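Local structure of putative glycosyl hydrolase (Bacteroides thetaiotaomicron VPI-5482, 3K11) at residues Arg239-Glu244 with Phe296-Arg301; Lys245-His250 with Gln315-Asn320; Val376-Gly379 with Ala385-Tyr388. The protein is of unknown function but probably acts as a hydrolase of the glycosyl hydrolase family 88 type. One frame throughout, in Å; residues are numbered along the deposited sequence.

Interaction 1 of 3, residues Arg239-Glu244 with Phe296-Arg301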
loop_
_atom_site.group_PDB
_atom_site.type_symbol
_atom_site.label_atom_id
_atom_site.label_comp_id
_atom_site.label_asym_id
_atom_site.label_seq_id
_atom_site.Cartn_x
_atom_site.Cartn_y
_atom_site.Cartn_z
ATOM N N ARG A 239 0.952 6.024 23.854
ATOM C CA ARG A 239 2.223 5.553 23.298
ATOM C C ARG A 239 2.105 4.646 22.070
ATOM O O ARG A 239 2.941 4.712 21.192
ATOM C CB ARG A 239 2.955 4.774 24.362
ATOM C CG ARG A 239 3.308 5.658 25.550
ATOM C CD ARG A 239 3.843 4.806 26.602
ATOM N NE ARG A 239 4.442 5.488 27.751
ATOM C CZ ARG A 239 3.926 5.529 28.985
ATOM N NH1 ARG A 239 2.697 5.086 29.265
ATOM N NH2 ARG A 239 4.653 6.075 29.942
HETATM N N MSE A 240 1.074 3.819 22.038
HETATM C CA MSE A 240 0.990 2.733 21.063
HETATM C C MSE A 240 0.082 3.026 19.864
HETATM O O MSE A 240 0.291 2.425 18.779
HETATM C CB MSE A 240 0.655 1.421 21.820
HETATM C CG MSE A 240 1.702 1.076 22.905
HETATM SE SE MSE A 240 1.471 -0.694 23.475
HETATM C CE MSE A 240 2.636 -1.431 22.051
ATOM N N PHE A 241 -0.862 3.967 20.004
ATOM C CA PHE A 241 -1.788 4.299 18.878
ATOM C C PHE A 241 -1.015 5.125 17.881
ATOM O O PHE A 241 -0.191 5.930 18.292
ATOM C CB PHE A 241 -3.035 5.036 19.343
ATOM C CG PHE A 241 -4.136 5.085 18.295
ATOM C CD1 PHE A 241 -4.750 3.919 17.851
ATOM C CD2 PHE A 241 -4.590 6.276 17.810
ATOM C CE1 PHE A 241 -5.754 3.966 16.914
ATOM C CE2 PHE A 241 -5.596 6.300 16.835
ATOM C CZ PHE A 241 -6.157 5.175 16.409
ATOM N N ILE A 242 -1.323 4.957 16.594
ATOM C CA ILE A 242 -0.660 5.667 15.495
ATOM C C ILE A 242 -1.791 6.427 14.767
ATOM O O ILE A 242 -2.445 5.884 13.869
ATOM C CB ILE A 242 0.018 4.738 14.502
ATOM C CG1 ILE A 242 1.028 3.804 15.185
ATOM C CG2 ILE A 242 0.850 5.574 13.489
ATOM C CD1 ILE A 242 1.419 2.602 14.394
ATOM N N PRO A 243 -2.071 7.657 15.192
ATOM C CA PRO A 243 -3.213 8.401 14.623
ATOM C C PRO A 243 -3.222 8.552 13.123
ATOM O O PRO A 243 -4.299 8.517 12.519
ATOM C CB PRO A 243 -3.145 9.776 15.322
ATOM C CG PRO A 243 -2.184 9.665 16.382
ATOM C CD PRO A 243 -1.438 8.391 16.299
ATOM N N GLU A 244 -2.039 8.622 12.522
ATOM C CA GLU A 244 -1.922 8.753 11.067
ATOM C C GLU A 244 -2.442 7.519 10.336
ATOM O O GLU A 244 -2.834 7.623 9.182
ATOM C CB GLU A 244 -0.451 8.987 10.662
ATOM C CG GLU A 244 0.221 10.246 11.299
ATOM C CD GLU A 244 0.619 10.150 12.838
ATOM O OE1 GLU A 244 0.574 9.063 13.455
ATOM O OE2 GLU A 244 0.980 11.205 13.442
ATOM N N PHE A 296 -11.542 4.309 20.306
ATOM C CA PHE A 296 -12.235 3.151 19.686
ATOM C C PHE A 296 -12.698 3.452 18.281
ATOM O O PHE A 296 -12.378 2.740 17.326
ATOM C CB PHE A 296 -13.474 2.782 20.495
ATOM C CG PHE A 296 -14.243 1.607 19.902
ATOM C CD1 PHE A 296 -13.641 0.355 19.776
ATOM C CD2 PHE A 296 -15.533 1.797 19.419
ATOM C CE1 PHE A 296 -14.318 -0.702 19.161
ATOM C CE2 PHE A 296 -16.241 0.746 18.812
ATOM C CZ PHE A 296 -15.636 -0.504 18.700
ATOM N N ARG A 297 -13.406 4.558 18.131
ATOM C CA ARG A 297 -13.858 4.946 16.811
ATOM C C ARG A 297 -12.744 5.176 15.780
ATOM O O ARG A 297 -12.903 4.804 14.607
ATOM C CB ARG A 297 -14.786 6.136 16.918
ATOM C CG ARG A 297 -16.154 5.755 17.459
ATOM C CD ARG A 297 -17.006 6.968 17.548
ATOM N NE ARG A 297 -18.343 6.522 17.959
ATOM C CZ ARG A 297 -19.160 7.199 18.755
ATOM N NH1 ARG A 297 -18.824 8.414 19.216
ATOM N NH2 ARG A 297 -20.326 6.654 19.109
ATOM N N ALA A 298 -11.630 5.786 16.180
ATOM C CA ALA A 298 -10.499 5.996 15.287
ATOM C C ALA A 298 -9.881 4.657 14.876
ATOM O O ALA A 298 -9.493 4.477 13.725
ATOM C CB ALA A 298 -9.427 6.889 15.925
ATOM N N HIS A 299 -9.814 3.709 15.808
ATOM C CA HIS A 299 -9.266 2.386 15.514
ATOM C C HIS A 299 -10.173 1.599 14.567
ATOM O O HIS A 299 -9.720 0.949 13.625
ATOM C CB HIS A 299 -9.055 1.623 16.819
ATOM C CG HIS A 299 -8.165 0.429 16.690
ATOM N ND1 HIS A 299 -8.207 -0.617 17.588
ATOM C CD2 HIS A 299 -7.221 0.106 15.767
ATOM C CE1 HIS A 299 -7.298 -1.518 17.243
ATOM N NE2 HIS A 299 -6.683 -1.108 16.145
ATOM N N VAL A 300 -11.471 1.730 14.774
ATOM C CA VAL A 300 -12.440 1.105 13.872
ATOM C C VAL A 300 -12.202 1.577 12.426
ATOM O O VAL A 300 -12.152 0.756 11.473
ATOM C CB VAL A 300 -13.882 1.365 14.291
ATOM C CG1 VAL A 300 -14.874 1.069 13.133
ATOM C CG2 VAL A 300 -14.261 0.560 15.509
ATOM N N ARG A 301 -12.066 2.887 12.246
ATOM C CA ARG A 301 -11.862 3.431 10.919
ATOM C C ARG A 301 -10.558 2.946 10.268
ATOM O O ARG A 301 -10.529 2.699 9.061
ATOM C CB ARG A 301 -11.931 4.963 10.946
ATOM C CG ARG A 301 -13.337 5.501 11.163
ATOM C CD ARG A 301 -13.394 7.007 10.927
ATOM N NE ARG A 301 -12.770 7.760 12.001
ATOM C CZ ARG A 301 -13.390 8.147 13.123
ATOM N NH1 ARG A 301 -14.669 7.844 13.382
ATOM N NH2 ARG A 301 -12.705 8.806 14.035
#

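Interaction 2 of 3, residues Lys245-His250 with Gln315-Asn320. With EDO (1,2-ethanediol), chain H.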
loop_
_atom_site.group_PDB
_atom_site.type_symbol
_atom_site.label_atom_id
_atom_site.label_comp_id
_atom_site.label_asym_id
_atom_site.label_seq_id
_atom_site.Cartn_x
_atom_site.Cartn_y
_atom_site.Cartn_z
ATOM N N LYS A 245 -2.387 6.345 10.983
ATOM C CA LYS A 245 -2.855 5.087 10.406
ATOM C C LYS A 245 -4.169 4.621 10.989
ATOM O O LYS A 245 -4.877 3.800 10.394
ATOM C CB LYS A 245 -1.806 3.995 10.627
ATOM C CG LYS A 245 -0.495 4.251 9.902
ATOM C CD LYS A 245 0.564 3.136 10.092
ATOM C CE LYS A 245 1.641 3.158 8.908
ATOM N NZ LYS A 245 1.207 2.412 7.534
ATOM N N GLY A 246 -4.483 5.103 12.174
ATOM C CA GLY A 246 -5.628 4.556 12.894
ATOM C C GLY A 246 -5.403 3.137 13.359
ATOM O O GLY A 246 -6.358 2.393 13.479
ATOM N N LEU A 247 -4.156 2.797 13.691
ATOM C CA LEU A 247 -3.758 1.450 14.080
ATOM C C LEU A 247 -2.812 1.567 15.268
ATOM O O LEU A 247 -2.280 2.645 15.553
ATOM C CB LEU A 247 -3.019 0.754 12.900
ATOM C CG LEU A 247 -3.731 0.591 11.571
ATOM C CD1 LEU A 247 -2.720 -0.052 10.570
ATOM C CD2 LEU A 247 -4.997 -0.246 11.749
ATOM N N TYR A 248 -2.593 0.442 15.925
ATOM C CA TYR A 248 -1.659 0.339 17.019
ATOM C C TYR A 248 -0.412 -0.418 16.630
ATOM O O TYR A 248 -0.466 -1.387 15.868
ATOM C CB TYR A 248 -2.290 -0.442 18.141
ATOM C CG TYR A 248 -3.302 0.318 18.991
ATOM C CD1 TYR A 248 -4.644 0.325 18.658
ATOM C CD2 TYR A 248 -2.915 0.998 20.137
ATOM C CE1 TYR A 248 -5.568 0.954 19.431
ATOM C CE2 TYR A 248 -3.847 1.652 20.905
ATOM C CZ TYR A 248 -5.165 1.618 20.561
ATOM O OH TYR A 248 -6.075 2.268 21.352
ATOM N N ARG A 249 0.720 0.039 17.169
ATOM C CA ARG A 249 1.949 -0.753 17.097
ATOM C C ARG A 249 1.888 -1.950 18.083
ATOM O O ARG A 249 1.327 -1.841 19.164
ATOM C CB ARG A 249 3.180 0.103 17.343
ATOM C CG ARG A 249 3.118 1.044 18.441
ATOM C CD ARG A 249 4.454 1.777 18.700
ATOM N NE ARG A 249 4.770 2.772 17.695
ATOM C CZ ARG A 249 4.229 3.973 17.546
ATOM N NH1 ARG A 249 3.240 4.430 18.261
ATOM N NH2 ARG A 249 4.666 4.733 16.587
ATOM N N HIS A 250 2.498 -3.071 17.726
ATOM C CA HIS A 250 2.535 -4.237 18.630
ATOM C C HIS A 250 3.382 -3.983 19.874
ATOM O O HIS A 250 3.063 -4.458 20.952
ATOM C CB HIS A 250 3.072 -5.478 17.904
ATOM C CG HIS A 250 2.992 -6.731 18.705
ATOM N ND1 HIS A 250 3.832 -7.817 18.492
ATOM C CD2 HIS A 250 2.172 -7.074 19.722
ATOM C CE1 HIS A 250 3.511 -8.780 19.347
ATOM N NE2 HIS A 250 2.506 -8.360 20.107
ATOM N N GLN A 315 -1.916 -10.245 8.334
ATOM C CA GLN A 315 -1.059 -10.497 9.526
ATOM C C GLN A 315 -0.389 -9.219 10.028
ATOM O O GLN A 315 -0.361 -8.950 11.219
ATOM C CB GLN A 315 -0.017 -11.542 9.153
ATOM C CG GLN A 315 1.128 -11.752 10.083
ATOM C CD GLN A 315 0.809 -12.506 11.303
ATOM O OE1 GLN A 315 -0.353 -12.609 11.720
ATOM N NE2 GLN A 315 1.855 -13.042 11.931
ATOM N N LEU A 316 0.188 -8.450 9.098
ATOM C CA LEU A 316 0.552 -7.036 9.371
ATOM C C LEU A 316 -0.502 -6.249 8.604
ATOM O O LEU A 316 -0.589 -6.338 7.372
ATOM C CB LEU A 316 1.953 -6.676 8.896
ATOM C CG LEU A 316 3.092 -7.293 9.757
ATOM C CD1 LEU A 316 4.499 -6.866 9.248
ATOM C CD2 LEU A 316 2.920 -6.995 11.268
ATOM N N LEU A 317 -1.300 -5.467 9.324
ATOM C CA LEU A 317 -2.554 -4.946 8.770
ATOM C C LEU A 317 -2.372 -4.092 7.555
ATOM O O LEU A 317 -3.199 -4.140 6.594
ATOM C CB LEU A 317 -3.307 -4.170 9.809
ATOM C CG LEU A 317 -3.975 -4.951 10.942
ATOM C CD1 LEU A 317 -4.391 -3.973 12.068
ATOM C CD2 LEU A 317 -5.186 -5.789 10.434
ATOM N N ASP A 318 -1.265 -3.325 7.584
ATOM C CA ASP A 318 -0.959 -2.345 6.552
ATOM C C ASP A 318 0.054 -2.846 5.547
ATOM O O ASP A 318 0.660 -2.048 4.812
ATOM C CB ASP A 318 -0.486 -1.022 7.176
ATOM C CG ASP A 318 0.723 -1.179 8.078
ATOM O OD1 ASP A 318 1.019 -2.329 8.492
ATOM O OD2 ASP A 318 1.358 -0.134 8.387
ATOM N N CYS A 319 0.204 -4.171 5.482
ATOM C CA CYS A 319 1.120 -4.837 4.537
ATOM C C CYS A 319 0.284 -5.856 3.776
ATOM O O CYS A 319 0.057 -6.968 4.263
ATOM C CB CYS A 319 2.255 -5.538 5.292
ATOM S SG CYS A 319 3.295 -4.350 6.147
ATOM N N ASN A 320 -0.200 -5.472 2.581
ATOM C CA ASN A 320 -1.145 -6.323 1.853
ATOM C C ASN A 320 -0.509 -7.554 1.194
ATOM O O ASN A 320 -1.207 -8.349 0.573
ATOM C CB ASN A 320 -2.053 -5.512 0.911
ATOM C CG ASN A 320 -1.402 -5.129 -0.375
ATOM O OD1 ASN A 320 -0.240 -5.437 -0.602
ATOM N ND2 ASN A 320 -2.186 -4.521 -1.286
HETATM C C1 EDO H . 4.703 5.581 12.453
HETATM O O1 EDO H . 4.729 6.692 13.371
HETATM C C2 EDO H . 5.140 4.276 13.111
HETATM O O2 EDO H . 6.258 4.382 14.007
#

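Interaction 3 of 3, residues Val376-Gly379 with Ala385-Tyr388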
loop_
_atom_site.group_PDB
_atom_site.type_symbol
_atom_site.label_atom_id
_atom_site.label_comp_id
_atom_site.label_asym_id
_atom_site.label_seq_id
_atom_site.Cartn_x
_atom_site.Cartn_y
_atom_site.Cartn_z
ATOM N N VAL A 376 0.170 -18.826 15.162
ATOM C CA VAL A 376 0.547 -19.427 16.445
ATOM C C VAL A 376 1.014 -18.368 17.465
ATOM O O VAL A 376 1.102 -17.188 17.153
ATOM C CB VAL A 376 1.650 -20.505 16.246
ATOM C CG1 VAL A 376 1.099 -21.670 15.372
ATOM C CG2 VAL A 376 2.945 -19.855 15.704
ATOM N N GLY A 377 1.309 -18.792 18.692
ATOM C CA GLY A 377 1.766 -17.848 19.718
ATOM C C GLY A 377 2.931 -17.067 19.142
ATOM O O GLY A 377 3.812 -17.659 18.516
ATOM N N THR A 378 2.923 -15.758 19.348
ATOM C CA THR A 378 3.854 -14.811 18.642
ATOM C C THR A 378 4.264 -13.681 19.595
ATOM O O THR A 378 3.403 -12.997 20.192
ATOM C CB THR A 378 3.161 -14.251 17.393
ATOM O OG1 THR A 378 3.021 -15.308 16.443
ATOM C CG2 THR A 378 3.959 -13.080 16.760
ATOM N N GLY A 379 5.574 -13.518 19.761
ATOM C CA GLY A 379 6.159 -12.477 20.585
ATOM C C GLY A 379 6.432 -11.210 19.771
ATOM O O GLY A 379 5.793 -10.962 18.741
ATOM N N ALA A 385 10.200 -9.746 8.742
ATOM C CA ALA A 385 10.263 -11.193 8.426
ATOM C C ALA A 385 9.662 -12.067 9.529
ATOM O O ALA A 385 8.916 -12.997 9.255
ATOM C CB ALA A 385 11.727 -11.607 8.102
ATOM N N PHE A 386 9.965 -11.753 10.777
ATOM C CA PHE A 386 9.404 -12.475 11.911
ATOM C C PHE A 386 7.879 -12.539 11.796
ATOM O O PHE A 386 7.271 -13.618 11.863
ATOM C CB PHE A 386 9.836 -11.789 13.208
ATOM C CG PHE A 386 9.144 -12.316 14.444
ATOM C CD1 PHE A 386 9.604 -13.447 15.071
ATOM C CD2 PHE A 386 8.018 -11.694 14.944
ATOM C CE1 PHE A 386 8.989 -13.922 16.181
ATOM C CE2 PHE A 386 7.432 -12.161 16.109
ATOM C CZ PHE A 386 7.909 -13.291 16.686
ATOM N N TYR A 387 7.262 -11.394 11.550
ATOM C CA TYR A 387 5.786 -11.356 11.517
ATOM C C TYR A 387 5.228 -12.052 10.283
ATOM O O TYR A 387 4.220 -12.750 10.339
ATOM C CB TYR A 387 5.275 -9.929 11.617
ATOM C CG TYR A 387 5.451 -9.309 12.993
ATOM C CD1 TYR A 387 4.595 -9.638 14.038
ATOM C CD2 TYR A 387 6.494 -8.424 13.266
ATOM C CE1 TYR A 387 4.771 -9.113 15.305
ATOM C CE2 TYR A 387 6.664 -7.880 14.535
ATOM C CZ TYR A 387 5.794 -8.217 15.558
ATOM O OH TYR A 387 5.940 -7.681 16.820
ATOM N N TYR A 388 5.851 -11.801 9.152
ATOM C CA TYR A 388 5.349 -12.381 7.891
ATOM C C TYR A 388 5.361 -13.901 7.901
ATOM O O TYR A 388 4.492 -14.516 7.282
ATOM C CB TYR A 388 6.173 -11.902 6.700
ATOM C CG TYR A 388 5.798 -10.606 6.046
ATOM C CD1 TYR A 388 6.053 -9.389 6.670
ATOM C CD2 TYR A 388 5.340 -10.576 4.722
ATOM C CE1 TYR A 388 5.778 -8.194 6.044
ATOM C CE2 TYR A 388 5.069 -9.376 4.083
ATOM C CZ TYR A 388 5.296 -8.190 4.730
ATOM O OH TYR A 388 5.080 -7.006 4.081
#

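Interaction 1 of 3, residues Arg239-Glu244 with Phe296-Arg301
Phe241 drives its ring into the flank of helix 289-304, where Ala298 and His299 receive it. No hydrogen bond crosses the contact; it is packing of the ring on a methyl, a methylene and the helix backbone. The far end of the ring does the touching: Phe241 CZ lies 3.7 Å from Ala298 CB, and Phe241 CE2 is only a little farther from the same methyl, at 4.0 Å. On the other rim, Phe241 CE1 approaches His299 CB at 4.0 Å and His299 CA at 4.1 Å, so the ring end straddles two consecutive residues of the helix and rests close to the backbone between them, with Phe241 CZ 4.0 Å from His299 N. Ala298 CB and His299 N meet the ring at a slant. The CB bond of Phe241 already points toward the helix, and CG anti to the backbone N (chi1 -166°) carries the ring on to Ala298 and His299.

Phe241 is also where the chain leaves helix 222-240 and starts the short strand 241-242, the first arm of a hairpin with strand 247-253. The contact thus fastens a hairpin between two helices of what the six-hairpin family relationship suggests is an alpha/alpha barrel onto helix 289-304, the two segments being 52 residues apart in sequence at their closest ends.

Aromatic packing widens the patch. Tyr248, on the hairpin's second arm, meets both Phe241 and His299 edge-to-face, and Tyr295 makes a further edge-to-face pair with Phe241. The polar end of His299 turns elsewhere, NE2 being hydrogen-bonded to Asn268 OD1, which ties the imidazole to helix 265-281. Phe296, on another side of helix 289-304, packs on Leu272, Ala275 and Cys276 of that same helix.

Interaction 2 of 3, residues Lys245-His250 with Gln315-Asn320
Lys245 and Leu247 meet Asp318 and Leu317 where a hairpin with a G1 beta bulge faces a type I turn. In the bulge, Gly246, with phi at 68°, and Leu247 both lie opposite Ile242; the turn runs from Leu316 to Cys319 and is closed by Cys319 N bonding to Leu316 O.

The charged part is a salt bridge. Lys245 NZ donates to Asp318 OD2 at 2.7 Å; OD2 accepts through its anti lone pair, the one turned away from the other carboxylate oxygen. The lysine chain runs extended and then bends at its last torsion (chi4 -82°), which swings NZ onto the carboxylate, and the two side chains cross at about a right angle at the exposed margin of the contact.

Beneath it the contact is apolar and buried. Leu247 splits its two methyls: CD2 packs at 3.8 Å on Leu317 CD1, while CD1 lies 4.2 Å from Asp318 CB. Leu317 also touches Ala265 and Asn268 of helix 265-281.

Farther along the strand, an ethanediol, probably from the crystallisation liquor, is held by His259 O and by Arg249: its O2 accepts from Arg249 NH2 at 3.1 Å, near the guanidinium plane, with an N-H...O angle of 148°.

Interaction 3 of 3, residues Val376-Gly379 with Ala385-Tyr388
The loop that leads into the short helix 384-388 folds back on it, laying Thr378 and Gly379 against the rings of Phe386 and Tyr387. Thr378 uses its methyl branch: CG2 comes to 3.7 Å from Phe386 CE2, approaching the ring at a slant, as the two side chains pass in opposite directions. Its hydroxyl serves the loop instead. With OG1 beside the backbone N (chi1 -69°), it donates to Val376 O at 2.8 Å, from 39° above the carbonyl plane, and also bonds to Arg390 NE. If alanine replaced Thr378, Phe386 CE2 would probably border a gap where CG2 had packed, and Arg390 NE is likely to be left without this mate.

Gly379 O lies at the edge of the Phe386 ring, near its plane, 3.3 Å from Phe386 CE2. This buried carbonyl oxygen has no hydrogen-bond partner in the model; the edge of Phe386 and the His250 ring lie against it. Tyr387 OH is near as well but is bonded to Ala381 N and His250 ND1. Phe386 turns a rim atom to its neighbour, CD2 standing 3.8 Å above the centre of the Tyr387 ring, with the two ring planes nearly perpendicular.

Around them, Phe262 and Trp264, just before helix 265-281, meet Tyr387, whose hydroxyl reaches strand 247-253, while Asp423 of the third subunit packs on Phe386.

How the interactions relate
Interactions 1 and 2 share one hairpin and have centres 10 Å apart. The two arms are joined by probable hydrogen bonds from Ile242 N to Leu247 O, 2.7 Å, and from Arg249 N to Met240 O, 2.9 Å, the latter at the end of helix 222-240. Interaction 3 lies 14 Å from interaction 2, centre to centre, and both segments of interaction 2 reach it: His250 ND1 is 2.7 Å from Tyr387 OH, and Gln315 NE2 is 2.9 Å from Tyr387 O. Interactions 1 and 3 do not touch, their nearest atoms being about 9 Å apart. Ethanediol molecules, probably from the crystallisation liquor, approach Ala298 and Gly379 to about 4 Å at their nearest atoms; no active site is identified here.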